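Spore germination protein GerM (Bacillus subtilis subsp. subtilis str. 168, PDB 6GZB) is a lipoprotein of unknown molecular function, built from tandem GerMN domains, that affects both sporulation and germination. Local coordinates at residues Ala232-Leu237 and Asn293-Thr298; Val255-Lys260 and Val268-Asn273; Phe272-Phe277 and Lys311-Ser316; Ile287-Leu292 and Val319-Glu324; Val305-Val310 and Thr327-Arg332. One frame throughout, in Å; residues are numbered along the deposited sequence.

Contact 1 of 5, residues Ala232-Leu237 and Asn293-Thr298; sequences AAINEL and NSIVLT
Leu237 makes the largest single contribution to the contact between residues 232-237 and 293-298, its two methyls reaching different parts of the facing helix. CD1 lies over the backbone of Ile295, 4.0 Å from Ile295 CA, and also meets the CG1 of that residue. The other methyl, CD2, sits 4.1 Å from Ser294 CB and equally near the OG1 of Thr298, whose side chain slides past that of Leu237 in the opposite direction. One edge of the interface is closed by methyl against methyl, Ala233 CB to Thr298 CG2 at 3.7 Å. At another, Ile234 CD1 approaches Ile295 CG1 at 4.3 Å, a looser touch.

The segments belong to helices 229-239 and 289-299, which run roughly antiparallel at 144° with their local axes 10.6 Å apart; both pack against strand 267-272, through Leu270 and Phe272, in the second GerMN domain.

The polar atoms at the interface, Thr298 OG1 and Ser294 OG, find partners within their own helix or beyond the pair. Thr298 has CG2 anti to the backbone N, which sends this methyl to Ala233, while OG1 lies beside the N (chi1 -66°) and donates to Ser294 O at 2.7 Å. That carbonyl also accepts from Thr298 N, the two donors arriving from opposite faces of its plane. OG1 is further bonded to Tyr204 N on strand 198-208, and Ser294 OG to Glu290 O. An alanine in place of Thr298 would probably leave Tyr204 N without this acceptor and open a gap beside Ala233 CB and Leu237 CD2.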
# COMPACT_ATOMS: atom_id res chain seq x y z
N ALA A 232 8.22 -1.30 15.84
CA ALA A 232 6.83 -0.85 15.93
C ALA A 232 5.95 -1.58 14.92
O ALA A 232 4.85 -2.04 15.25
CB ALA A 232 6.75 0.66 15.70
N ALA A 233 6.41 -1.64 13.67
CA ALA A 233 5.69 -2.34 12.60
C ALA A 233 5.43 -3.80 12.95
O ALA A 233 4.30 -4.29 12.83
CB ALA A 233 6.47 -2.25 11.30
N ILE A 234 6.46 -4.49 13.43
CA ILE A 234 6.31 -5.88 13.84
C ILE A 234 5.31 -6.04 14.98
O ILE A 234 4.46 -6.92 14.94
CB ILE A 234 7.67 -6.49 14.26
CG1 ILE A 234 8.63 -6.52 13.06
CG2 ILE A 234 7.48 -7.88 14.81
CD1 ILE A 234 8.03 -7.16 11.83
N ASN A 235 5.39 -5.16 15.98
CA ASN A 235 4.44 -5.21 17.10
C ASN A 235 3.01 -4.99 16.62
O ASN A 235 2.08 -5.66 17.09
CB ASN A 235 4.79 -4.18 18.18
CG ASN A 235 6.08 -4.51 18.92
OD1 ASN A 235 6.56 -5.64 18.86
ND2 ASN A 235 6.69 -3.51 19.54
N GLU A 236 2.82 -4.08 15.66
CA GLU A 236 1.47 -3.83 15.13
C GLU A 236 0.96 -5.03 14.32
O GLU A 236 -0.24 -5.32 14.31
CB GLU A 236 1.45 -2.58 14.24
CG GLU A 236 1.64 -1.26 14.99
CD GLU A 236 0.60 -1.05 16.08
OE1 GLU A 236 -0.55 -1.47 15.89
OE2 GLU A 236 0.96 -0.53 17.15
N LEU A 237 1.86 -5.69 13.61
CA LEU A 237 1.48 -6.89 12.85
C LEU A 237 1.02 -8.00 13.78
O LEU A 237 0.02 -8.66 13.52
CB LEU A 237 2.63 -7.37 11.99
CG LEU A 237 2.86 -6.55 10.71
CD1 LEU A 237 4.15 -6.96 10.02
CD2 LEU A 237 1.70 -6.71 9.76
N ASN A 293 4.87 -12.21 3.68
CA ASN A 293 4.47 -11.12 2.79
C ASN A 293 4.12 -9.82 3.54
O ASN A 293 4.44 -8.73 3.08
CB ASN A 293 3.28 -11.54 1.94
CG ASN A 293 3.68 -12.41 0.77
OD1 ASN A 293 4.71 -12.17 0.14
ND2 ASN A 293 2.87 -13.42 0.48
N SER A 294 3.36 -9.96 4.62
CA SER A 294 2.98 -8.83 5.46
C SER A 294 4.20 -8.11 6.00
O SER A 294 4.30 -6.89 5.93
CB SER A 294 2.10 -9.31 6.62
OG SER A 294 0.79 -9.52 6.18
N ILE A 295 5.15 -8.88 6.52
CA ILE A 295 6.40 -8.31 7.01
C ILE A 295 7.13 -7.54 5.93
O ILE A 295 7.54 -6.39 6.13
CB ILE A 295 7.33 -9.41 7.55
CG1 ILE A 295 6.77 -9.97 8.86
CG2 ILE A 295 8.72 -8.84 7.75
CD1 ILE A 295 7.46 -11.23 9.32
N VAL A 296 7.30 -8.17 4.78
CA VAL A 296 8.12 -7.61 3.73
C VAL A 296 7.46 -6.39 3.09
O VAL A 296 8.13 -5.38 2.84
CB VAL A 296 8.43 -8.66 2.65
CG1 VAL A 296 9.14 -8.03 1.46
CG2 VAL A 296 9.28 -9.76 3.25
N LEU A 297 6.17 -6.48 2.81
CA LEU A 297 5.44 -5.34 2.26
C LEU A 297 5.48 -4.15 3.23
O LEU A 297 5.59 -3.00 2.81
CB LEU A 297 3.98 -5.69 1.94
CG LEU A 297 3.78 -6.60 0.73
CD1 LEU A 297 2.34 -7.09 0.67
CD2 LEU A 297 4.14 -5.89 -0.57
N THR A 298 5.37 -4.45 4.52
CA THR A 298 5.28 -3.40 5.53
C THR A 298 6.64 -2.71 5.69
O THR A 298 6.74 -1.49 5.61
CB THR A 298 4.83 -3.99 6.88
OG1 THR A 298 3.47 -4.47 6.76
CG2 THR A 298 4.91 -2.95 7.98

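Contact 2 of 5, residues Val255-Lys260 and Val268-Asn273; sequences VKLVSK and VTLDFN
Leu257 pushes its CD2 methyl into the hollow between Leu270 and the ring of Phe272. The methyl stands 3.8 Å above the ring plane, displaced toward the rim, a CH-pi contact with 4.1 Å from Leu257 CD2 to the ring centroid, and it also rests against Leu270 CB. Val255 adds a second bump: its CG1, anti to the backbone N, meets the same ring obliquely at CD1 and CE1.

Val258 fills the outer hollow with both of its methyls. CG1 lies 3.7 Å from Asn273 CB, while CG2 bears on the carboxylate of Asp271, 3.4 Å from its CG, the two side chains crossing at about a right angle. Beside it, Ser259 OG donates to Asp271 OD2 at 2.7 Å, on the anti side and 24° out of the carboxylate plane; Asp271 OD1 is taken by Gly314 N. An alanine in place of Asp271 would probably leave Ser259 OG and Gly314 N without their acceptor and uncover Val258 CG2.

The backbones meet in a single bridge, Leu257 with Phe272. Val258 N donates to Asp271 O (2.8 Å, 166° at the hydrogen) and Asn273 N to Lys256 O (3.1 Å). Asn273 OD1 receives a weak bond from Lys256 N, while its ND2 binds Asp254 O. A water links Ser259 O to Asp271 N. With end-to-end directions 121° apart, the arrangement is that of an irregular loop joined by one bridge to the end of strand 267-272, on the flank where strand 262-264 pairs further back, with Leu257 also touching helix 229-239 at Thr231.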
# COMPACT_ATOMS: atom_id res chain seq x y z
N VAL A 255 3.97 -13.09 19.04
CA VAL A 255 5.15 -12.81 18.23
C VAL A 255 5.89 -11.59 18.77
O VAL A 255 5.28 -10.56 19.01
CB VAL A 255 4.77 -12.57 16.76
CG1 VAL A 255 5.89 -11.88 16.00
CG2 VAL A 255 4.36 -13.88 16.10
N LYS A 256 7.19 -11.74 18.99
CA LYS A 256 8.06 -10.64 19.43
C LYS A 256 9.41 -10.76 18.76
O LYS A 256 9.84 -11.85 18.39
CB LYS A 256 8.28 -10.66 20.94
CG LYS A 256 7.02 -10.48 21.77
CD LYS A 256 7.30 -10.67 23.26
CE LYS A 256 6.04 -11.09 24.02
NZ LYS A 256 5.83 -12.57 23.98
N LEU A 257 10.09 -9.63 18.60
CA LEU A 257 11.50 -9.64 18.28
C LEU A 257 12.30 -9.93 19.55
O LEU A 257 11.96 -9.44 20.63
CB LEU A 257 11.93 -8.30 17.67
CG LEU A 257 11.25 -7.91 16.36
CD1 LEU A 257 11.72 -6.55 15.91
CD2 LEU A 257 11.50 -8.95 15.26
N VAL A 258 13.34 -10.75 19.43
CA VAL A 258 14.17 -11.12 20.57
C VAL A 258 15.52 -10.41 20.52
O VAL A 258 16.29 -10.46 21.48
CB VAL A 258 14.40 -12.65 20.64
CG1 VAL A 258 13.10 -13.38 20.89
CG2 VAL A 258 15.05 -13.15 19.35
N SER A 259 15.81 -9.75 19.40
CA SER A 259 16.95 -8.85 19.29
C SER A 259 16.49 -7.55 18.65
O SER A 259 15.48 -7.52 17.95
CB SER A 259 18.04 -9.46 18.42
OG SER A 259 18.26 -10.81 18.75
N LYS A 260 17.27 -6.49 18.84
CA LYS A 260 17.03 -5.27 18.10
C LYS A 260 17.28 -5.55 16.63
O LYS A 260 18.25 -6.21 16.28
CB LYS A 260 17.96 -4.15 18.59
CG LYS A 260 17.32 -3.24 19.64
CD LYS A 260 18.33 -2.66 20.61
CE LYS A 260 18.26 -3.32 21.99
NZ LYS A 260 17.01 -2.99 22.73
N VAL A 268 17.21 -5.37 6.23
CA VAL A 268 16.82 -5.49 7.63
C VAL A 268 16.91 -6.94 8.06
O VAL A 268 16.44 -7.84 7.35
CB VAL A 268 15.38 -4.98 7.84
CG1 VAL A 268 14.93 -5.22 9.28
CG2 VAL A 268 15.28 -3.51 7.46
N THR A 269 17.46 -7.15 9.24
CA THR A 269 17.49 -8.48 9.84
C THR A 269 16.61 -8.53 11.07
O THR A 269 16.80 -7.76 12.01
CB THR A 269 18.92 -8.88 10.21
OG1 THR A 269 19.71 -8.95 9.03
CG2 THR A 269 18.93 -10.24 10.90
N LEU A 270 15.63 -9.43 11.05
CA LEU A 270 14.73 -9.62 12.17
C LEU A 270 15.03 -10.93 12.87
O LEU A 270 15.30 -11.95 12.23
CB LEU A 270 13.27 -9.63 11.69
CG LEU A 270 12.79 -8.43 10.88
CD1 LEU A 270 11.38 -8.67 10.37
CD2 LEU A 270 12.85 -7.16 11.72
N ASP A 271 14.90 -10.91 14.19
CA ASP A 271 15.16 -12.08 15.00
C ASP A 271 13.93 -12.32 15.85
O ASP A 271 13.62 -11.53 16.74
CB ASP A 271 16.38 -11.84 15.89
CG ASP A 271 16.93 -13.12 16.49
OD1 ASP A 271 16.41 -14.21 16.18
OD2 ASP A 271 17.89 -13.02 17.29
N PHE A 272 13.18 -13.33 15.51
CA PHE A 272 11.94 -13.60 16.16
C PHE A 272 12.01 -14.65 17.22
O PHE A 272 12.95 -15.36 17.35
CB PHE A 272 10.94 -14.12 15.14
CG PHE A 272 10.45 -13.10 14.18
CD1 PHE A 272 9.45 -12.25 14.53
CD2 PHE A 272 10.94 -13.05 12.91
CE1 PHE A 272 8.97 -11.33 13.66
CE2 PHE A 272 10.47 -12.13 12.02
CZ PHE A 272 9.49 -11.27 12.40
N ASN A 273 10.95 -14.71 17.99
CA ASN A 273 10.78 -15.76 18.95
C ASN A 273 10.09 -16.93 18.24
O ASN A 273 9.84 -16.89 17.06
CB ASN A 273 10.05 -15.31 20.21
CG ASN A 273 8.65 -14.78 19.97
OD1 ASN A 273 8.13 -14.81 18.90
ND2 ASN A 273 8.05 -14.30 21.01
O HOH W 1 15.22 -8.28 15.35

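Contact 3 of 5, residues Phe272-Phe277 and Lys311-Ser316; sequences FNQSIF and KVNGKS. With ACT (acetate ion), chain F.
Val312 meets residues 272-277 through a side chain that can be followed outward. Its CB lies 4.1 Å from Phe272 O. Beyond it, CG2, anti to the backbone N, reaches Asn273 O at 3.7 Å and, 3.8 Å away, Phe277 CE2, where it lies at the ring edge near the ring plane.

Backbone bonds fix this position. Phe272 N donates almost straight to Lys311 O (2.8 Å, 177° at the hydrogen), and Asn313 N returns a bond to Phe272 O, so that Phe272 and Val312 form a parallel bridge between strands 267-272 and 307-312. Val312 then opens a type I' turn ending at Lys315. Inside the other segment, Ile276 CG1 covers the centre of one face of the Phe272 ring.

At the outer rim the amides of Gln274 and Asn313 stand nearly perpendicular, with Gln274 CG 3.9 Å from Asn313 ND2. An acetate, probably from the crystallisation liquor, accepts at OXT from Asn313 ND2 and, weakly, from Gln274 N; its 2.5 Å separation from ND2 is too short to be trusted in detail. The acetate hints only doubtfully that N-H groups at the rim can receive a small anion; the chemistry implies a junction held by main-chain bonds.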
# COMPACT_ATOMS: atom_id res chain seq x y z
N PHE A 272 13.18 -13.33 15.51
CA PHE A 272 11.94 -13.60 16.16
C PHE A 272 12.01 -14.65 17.22
O PHE A 272 12.95 -15.36 17.35
CB PHE A 272 10.94 -14.12 15.14
CG PHE A 272 10.45 -13.10 14.18
CD1 PHE A 272 9.45 -12.25 14.53
CD2 PHE A 272 10.94 -13.05 12.91
CE1 PHE A 272 8.97 -11.33 13.66
CE2 PHE A 272 10.47 -12.13 12.02
CZ PHE A 272 9.49 -11.27 12.40
N ASN A 273 10.95 -14.71 17.99
CA ASN A 273 10.78 -15.76 18.95
C ASN A 273 10.09 -16.93 18.24
O ASN A 273 9.84 -16.89 17.06
CB ASN A 273 10.05 -15.31 20.21
CG ASN A 273 8.65 -14.78 19.97
OD1 ASN A 273 8.13 -14.81 18.90
ND2 ASN A 273 8.05 -14.30 21.01
N GLN A 274 9.75 -17.97 18.96
CA GLN A 274 9.14 -19.14 18.36
C GLN A 274 7.72 -18.98 17.85
O GLN A 274 7.27 -19.78 17.06
CB GLN A 274 9.23 -20.33 19.31
CG GLN A 274 10.52 -21.11 19.16
CD GLN A 274 10.67 -22.28 20.13
OE1 GLN A 274 9.82 -23.16 20.20
NE2 GLN A 274 11.78 -22.30 20.84
N SER A 275 7.02 -17.96 18.30
CA SER A 275 5.65 -17.73 17.88
C SER A 275 5.51 -17.38 16.40
O SER A 275 4.46 -17.49 15.85
CB SER A 275 5.05 -16.66 18.76
OG SER A 275 5.05 -17.09 20.08
N ILE A 276 6.57 -16.94 15.79
CA ILE A 276 6.58 -16.64 14.38
C ILE A 276 6.23 -17.85 13.51
O ILE A 276 5.71 -17.68 12.46
CB ILE A 276 7.88 -15.98 13.94
CG1 ILE A 276 7.67 -15.25 12.63
CG2 ILE A 276 9.02 -16.96 13.81
CD1 ILE A 276 6.57 -14.24 12.67
N PHE A 277 6.55 -19.05 13.93
CA PHE A 277 6.20 -20.22 13.18
C PHE A 277 5.27 -21.04 14.02
O PHE A 277 4.41 -21.69 13.50
CB PHE A 277 7.44 -21.02 12.77
CG PHE A 277 8.21 -21.58 13.91
CD1 PHE A 277 7.72 -22.63 14.62
CD2 PHE A 277 9.41 -21.06 14.23
CE1 PHE A 277 8.44 -23.16 15.65
CE2 PHE A 277 10.13 -21.57 15.28
CZ PHE A 277 9.64 -22.62 15.99
N LYS A 311 15.21 -14.46 11.10
CA LYS A 311 15.79 -15.51 11.92
C LYS A 311 14.84 -15.81 13.05
O LYS A 311 13.98 -15.00 13.36
CB LYS A 311 17.13 -15.06 12.51
CG LYS A 311 18.17 -14.68 11.46
CD LYS A 311 19.53 -14.39 12.08
CE LYS A 311 20.44 -13.71 11.07
NZ LYS A 311 21.83 -13.58 11.57
N VAL A 312 15.02 -16.97 13.66
CA VAL A 312 14.33 -17.29 14.90
C VAL A 312 15.35 -17.65 15.98
O VAL A 312 16.22 -18.49 15.77
CB VAL A 312 13.32 -18.44 14.71
CG1 VAL A 312 13.96 -19.59 13.94
CG2 VAL A 312 12.79 -18.90 16.05
N ASN A 313 15.32 -16.89 17.07
CA ASN A 313 16.22 -17.08 18.20
C ASN A 313 17.66 -17.24 17.75
O ASN A 313 18.37 -18.12 18.23
CB ASN A 313 15.79 -18.28 19.03
CG ASN A 313 14.60 -17.97 19.91
OD1 ASN A 313 14.60 -16.98 20.65
ND2 ASN A 313 13.59 -18.82 19.86
N GLY A 314 18.10 -16.39 16.83
CA GLY A 314 19.51 -16.30 16.47
C GLY A 314 19.87 -16.97 15.16
O GLY A 314 20.93 -16.69 14.60
N LYS A 315 19.00 -17.85 14.66
CA LYS A 315 19.39 -18.74 13.58
C LYS A 315 18.48 -18.61 12.36
O LYS A 315 17.26 -18.49 12.50
CB LYS A 315 19.38 -20.19 14.07
CG LYS A 315 20.47 -20.49 15.08
CD LYS A 315 20.73 -21.98 15.20
CE LYS A 315 22.01 -22.26 15.97
NZ LYS A 315 22.20 -23.71 16.23
N SER A 316 19.07 -18.74 11.17
CA SER A 316 18.32 -18.74 9.92
C SER A 316 17.70 -20.10 9.62
O SER A 316 17.98 -20.70 8.59
CB SER A 316 19.24 -18.33 8.78
OG SER A 316 19.80 -17.06 9.04
C ACT F . 11.18 -18.13 22.52
O ACT F . 10.07 -18.60 22.85
OXT ACT F . 11.83 -18.60 21.57
CH3 ACT F . 11.75 -16.96 23.26

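Contact 4 of 5, residues Ile287-Leu292 and Val319-Glu324; sequences ISSEVL and VNEKGE
Ile287 N donates to Val319 O at 3.0 Å, with 161° at the hydrogen, and this bond anchors the close-packed end of the contact. Ile287 CG2 settles on the same carbonyl oxygen, 3.6 Å away. The rest of the Ile287 side chain leads away from residues 319-324: CG1 is anti to the backbone N (chi1 -174°), and the side chain packs on Ile276 and Leu326. The tight part is thus a backbone bond with one methyl against it.

Just beyond, the chain enters helix 289-299 with Ser288 as its N-cap: Ser288 OG accepts from Val291 N at 3.1 Å and is also bonded to Asp250 OD2. The facing loop is a type I turn from Asn320 to Gly323. There Asn320 OD1 accepts from Glu324 N at 2.9 Å, while Asn320 ND2 donates to Glu324 OE2, which it meets from above the carboxylate plane.

Toward solvent the contact is looser and rests on Glu321. Its chain, extended beyond CG, carries OE2 to Ser289 N, a weak bond of 3.3 Å though fairly straight. A carboxylate beside the first turn of a helix would probably be favoured by the helix dipole. Against this, Glu290 OE1 lies 3.8 Å from Glu321 OE2, the two carboxylate planes turned 55° apart, and this nearness of like charges is likely to cost some of that gain. Between the segments a water donates to Ile287 O at 2.7 Å and weakly accepts from Glu321 N, bridging the two backbones where no direct bond joins these groups.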
# COMPACT_ATOMS: atom_id res chain seq x y z
N ILE A 287 7.29 -20.52 8.41
CA ILE A 287 6.64 -19.23 8.48
C ILE A 287 5.68 -19.12 7.31
O ILE A 287 6.02 -19.46 6.18
CB ILE A 287 7.68 -18.10 8.43
CG1 ILE A 287 7.02 -16.74 8.66
CG2 ILE A 287 8.43 -18.11 7.11
CD1 ILE A 287 8.01 -15.62 8.92
N SER A 288 4.44 -18.74 7.59
CA SER A 288 3.42 -18.73 6.56
C SER A 288 3.69 -17.61 5.56
O SER A 288 4.34 -16.62 5.87
CB SER A 288 2.03 -18.55 7.18
OG SER A 288 1.74 -17.19 7.39
N SER A 289 3.23 -17.81 4.34
CA SER A 289 3.35 -16.82 3.28
C SER A 289 2.69 -15.50 3.66
O SER A 289 3.15 -14.44 3.24
CB SER A 289 2.70 -17.36 2.01
OG SER A 289 3.66 -18.05 1.23
N GLU A 290 1.58 -15.58 4.38
CA GLU A 290 0.82 -14.41 4.75
C GLU A 290 1.61 -13.57 5.74
O GLU A 290 1.62 -12.34 5.67
CB GLU A 290 -0.52 -14.82 5.38
CG GLU A 290 -1.52 -15.37 4.37
CD GLU A 290 -1.29 -16.83 4.03
OE1 GLU A 290 -0.41 -17.47 4.64
OE2 GLU A 290 -1.98 -17.33 3.12
N VAL A 291 2.26 -14.24 6.69
CA VAL A 291 3.08 -13.56 7.67
C VAL A 291 4.30 -12.93 7.00
O VAL A 291 4.57 -11.74 7.18
CB VAL A 291 3.53 -14.53 8.77
CG1 VAL A 291 4.71 -13.96 9.53
CG2 VAL A 291 2.37 -14.82 9.73
N LEU A 292 4.98 -13.71 6.16
CA LEU A 292 6.18 -13.23 5.48
C LEU A 292 5.90 -12.08 4.51
O LEU A 292 6.61 -11.08 4.52
CB LEU A 292 6.84 -14.38 4.72
CG LEU A 292 8.20 -14.10 4.11
CD1 LEU A 292 9.19 -13.67 5.19
CD2 LEU A 292 8.70 -15.33 3.36
N VAL A 319 11.72 -21.96 7.35
CA VAL A 319 11.41 -22.37 5.99
C VAL A 319 10.06 -21.82 5.58
O VAL A 319 9.22 -21.54 6.42
CB VAL A 319 11.42 -23.91 5.83
CG1 VAL A 319 12.71 -24.49 6.38
CG2 VAL A 319 10.23 -24.53 6.53
N ASN A 320 9.85 -21.65 4.28
CA ASN A 320 8.57 -21.18 3.78
C ASN A 320 7.64 -22.37 3.57
O ASN A 320 7.92 -23.47 4.04
CB ASN A 320 8.76 -20.39 2.48
CG ASN A 320 9.28 -21.25 1.34
OD1 ASN A 320 9.31 -22.48 1.43
ND2 ASN A 320 9.73 -20.60 0.28
N GLU A 321 6.52 -22.15 2.89
CA GLU A 321 5.48 -23.17 2.78
C GLU A 321 5.89 -24.28 1.82
O GLU A 321 5.37 -25.39 1.89
CB GLU A 321 4.15 -22.54 2.35
CG GLU A 321 3.70 -21.41 3.26
CD GLU A 321 2.21 -21.11 3.14
OE1 GLU A 321 1.67 -21.27 2.03
OE2 GLU A 321 1.61 -20.71 4.15
N LYS A 322 6.85 -24.00 0.95
CA LYS A 322 7.40 -25.00 0.04
C LYS A 322 8.56 -25.77 0.67
O LYS A 322 9.20 -26.58 0.01
CB LYS A 322 7.90 -24.32 -1.24
CG LYS A 322 6.81 -23.76 -2.13
CD LYS A 322 7.20 -22.40 -2.72
CE LYS A 322 6.66 -22.21 -4.13
NZ LYS A 322 7.67 -22.59 -5.16
N GLY A 323 8.85 -25.49 1.94
CA GLY A 323 9.92 -26.19 2.66
C GLY A 323 11.31 -25.64 2.36
O GLY A 323 12.31 -26.25 2.72
N GLU A 324 11.37 -24.50 1.69
CA GLU A 324 12.63 -23.89 1.31
C GLU A 324 13.21 -23.06 2.46
O GLU A 324 12.50 -22.25 3.05
CB GLU A 324 12.43 -23.01 0.07
CG GLU A 324 11.71 -23.74 -1.06
CD GLU A 324 11.39 -22.85 -2.24
OE1 GLU A 324 11.18 -23.38 -3.35
OE2 GLU A 324 11.37 -21.61 -2.06
O HOH W 2 6.01 -19.09 3.53

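Contact 5 of 5, residues Val305-Val310 and Thr327-Arg332; sequences VKSVSV and TEPVSR
Ser309 holds OG anti to its carbonyl carbon (chi1 -58°), and Ser307 holds its OG between the backbone N and the carbonyl carbon (chi1 69°); these settings bring both oxygens to the ring of Pro329. Ser307 OG comes to the rim of the ring, 3.4 Å from Pro329 CB. Ser309 OG lies over one face, 3.3 Å from Pro329 CA and nearly as close to CG.

The backbones are joined at Val308 and Val330, an antiparallel hydrogen-bonded pair. Val308 N donates to Val330 O at 2.8 Å, and Val330 N returns the bond to Val308 O at 2.7 Å, this donor standing above the carbonyl plane. The short, weakly bonded strand 330-331 is thereby added at one edge of the mixed sheet of the second GerMN region, beside strand 307-312, which is bonded on its other flank to strand 267-272.

Side chains of both valines reach helix 289-299, Val308 at Ile295 and Leu299, Val330 at Val296. Further along, direct pairing gives way to a water that accepts from Val310 N at 3.0 Å and donates to Glu328 O. Arg332 leads away to a salt bridge with Glu301.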
# COMPACT_ATOMS: atom_id res chain seq x y z
N VAL A 305 14.55 0.74 3.12
CA VAL A 305 14.47 -0.68 3.35
C VAL A 305 14.21 -1.35 2.02
O VAL A 305 13.23 -1.07 1.39
CB VAL A 305 13.39 -1.04 4.35
CG1 VAL A 305 13.24 -2.54 4.45
CG2 VAL A 305 13.66 -0.44 5.69
N LYS A 306 15.09 -2.24 1.62
CA LYS A 306 14.96 -2.92 0.33
C LYS A 306 14.71 -4.42 0.48
O LYS A 306 14.14 -5.05 -0.41
CB LYS A 306 16.21 -2.69 -0.52
CG LYS A 306 16.49 -1.22 -0.82
CD LYS A 306 15.32 -0.56 -1.55
CE LYS A 306 15.72 0.77 -2.18
NZ LYS A 306 14.56 1.71 -2.27
N SER A 307 15.10 -4.99 1.62
CA SER A 307 14.95 -6.42 1.82
C SER A 307 14.95 -6.78 3.30
O SER A 307 15.36 -5.99 4.14
CB SER A 307 16.09 -7.17 1.12
OG SER A 307 17.33 -6.93 1.76
N VAL A 308 14.46 -7.97 3.60
CA VAL A 308 14.29 -8.41 4.98
C VAL A 308 14.78 -9.85 5.12
O VAL A 308 14.33 -10.73 4.39
CB VAL A 308 12.81 -8.38 5.41
CG1 VAL A 308 12.67 -8.71 6.89
CG2 VAL A 308 12.20 -7.03 5.07
N SER A 309 15.70 -10.07 6.06
CA SER A 309 16.13 -11.41 6.43
C SER A 309 15.52 -11.76 7.76
O SER A 309 15.43 -10.91 8.65
CB SER A 309 17.66 -11.47 6.55
OG SER A 309 18.28 -11.09 5.34
N VAL A 310 15.09 -13.01 7.89
CA VAL A 310 14.38 -13.43 9.09
C VAL A 310 15.10 -14.57 9.79
O VAL A 310 15.59 -15.49 9.14
CB VAL A 310 12.93 -13.83 8.78
CG1 VAL A 310 12.14 -12.62 8.27
CG2 VAL A 310 12.90 -14.97 7.76
N THR A 327 17.33 -18.33 4.11
CA THR A 327 18.61 -17.89 4.62
C THR A 327 19.02 -16.57 3.99
O THR A 327 19.97 -15.94 4.44
CB THR A 327 19.73 -18.92 4.33
OG1 THR A 327 19.99 -18.97 2.92
CG2 THR A 327 19.36 -20.30 4.82
N GLU A 328 18.36 -16.19 2.91
CA GLU A 328 18.70 -14.96 2.20
C GLU A 328 17.64 -13.87 2.43
O GLU A 328 16.51 -14.15 2.82
CB GLU A 328 18.87 -15.22 0.71
CG GLU A 328 20.03 -16.14 0.35
CD GLU A 328 21.30 -15.81 1.11
OE1 GLU A 328 21.92 -14.76 0.81
OE2 GLU A 328 21.67 -16.58 2.03
N PRO A 329 18.03 -12.61 2.20
CA PRO A 329 17.08 -11.51 2.30
C PRO A 329 15.94 -11.67 1.31
O PRO A 329 16.16 -11.97 0.15
CB PRO A 329 17.93 -10.28 1.93
CG PRO A 329 19.34 -10.69 2.15
CD PRO A 329 19.39 -12.15 1.87
N VAL A 330 14.71 -11.44 1.78
CA VAL A 330 13.55 -11.42 0.91
C VAL A 330 13.23 -9.98 0.53
O VAL A 330 13.17 -9.09 1.38
CB VAL A 330 12.33 -12.04 1.62
CG1 VAL A 330 11.13 -12.10 0.68
CG2 VAL A 330 12.68 -13.43 2.14
N SER A 331 13.02 -9.75 -0.75
CA SER A 331 12.72 -8.42 -1.22
C SER A 331 11.23 -8.30 -1.55
O SER A 331 10.49 -9.27 -1.51
CB SER A 331 13.59 -8.07 -2.43
OG SER A 331 13.37 -9.00 -3.47
N ARG A 332 10.80 -7.07 -1.77
CA ARG A 332 9.40 -6.78 -2.02
C ARG A 332 8.92 -7.54 -3.25
O ARG A 332 9.60 -7.55 -4.27
CB ARG A 332 9.26 -5.28 -2.22
CG ARG A 332 7.84 -4.77 -2.36
CD ARG A 332 7.87 -3.25 -2.45
NE ARG A 332 6.54 -2.67 -2.61
CZ ARG A 332 5.78 -2.25 -1.61
NH1 ARG A 332 4.58 -1.75 -1.85
NH2 ARG A 332 6.22 -2.34 -0.36
O HOH W 3 15.96 -14.80 5.58

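Overall arrangement
All five contacts lie around the second GerMN region's sheet and helices. Contacts 2 and 3, with centres about 7 Å apart, share Phe272 and Asn273, and Leu270 O probably accepts from Lys311 N at 2.8 Å. Contact 5 lies on the same sheet, where Val268 O meets Ser309 N at 2.7 Å. The helix pair of contact 1 covers this sheet: Ile295 CD1 is 3.7 Å from Phe272 CZ, and Val296 CG2 is 3.9 Å from Val330 CG1. Contact 4 sits at the start of helix 289-299, about 15 Å between centres from contact 1, and touches contact 3 through Ile276. The acetate sits where contacts 2 and 3 meet, about 4 Å from the Asn273 side chain.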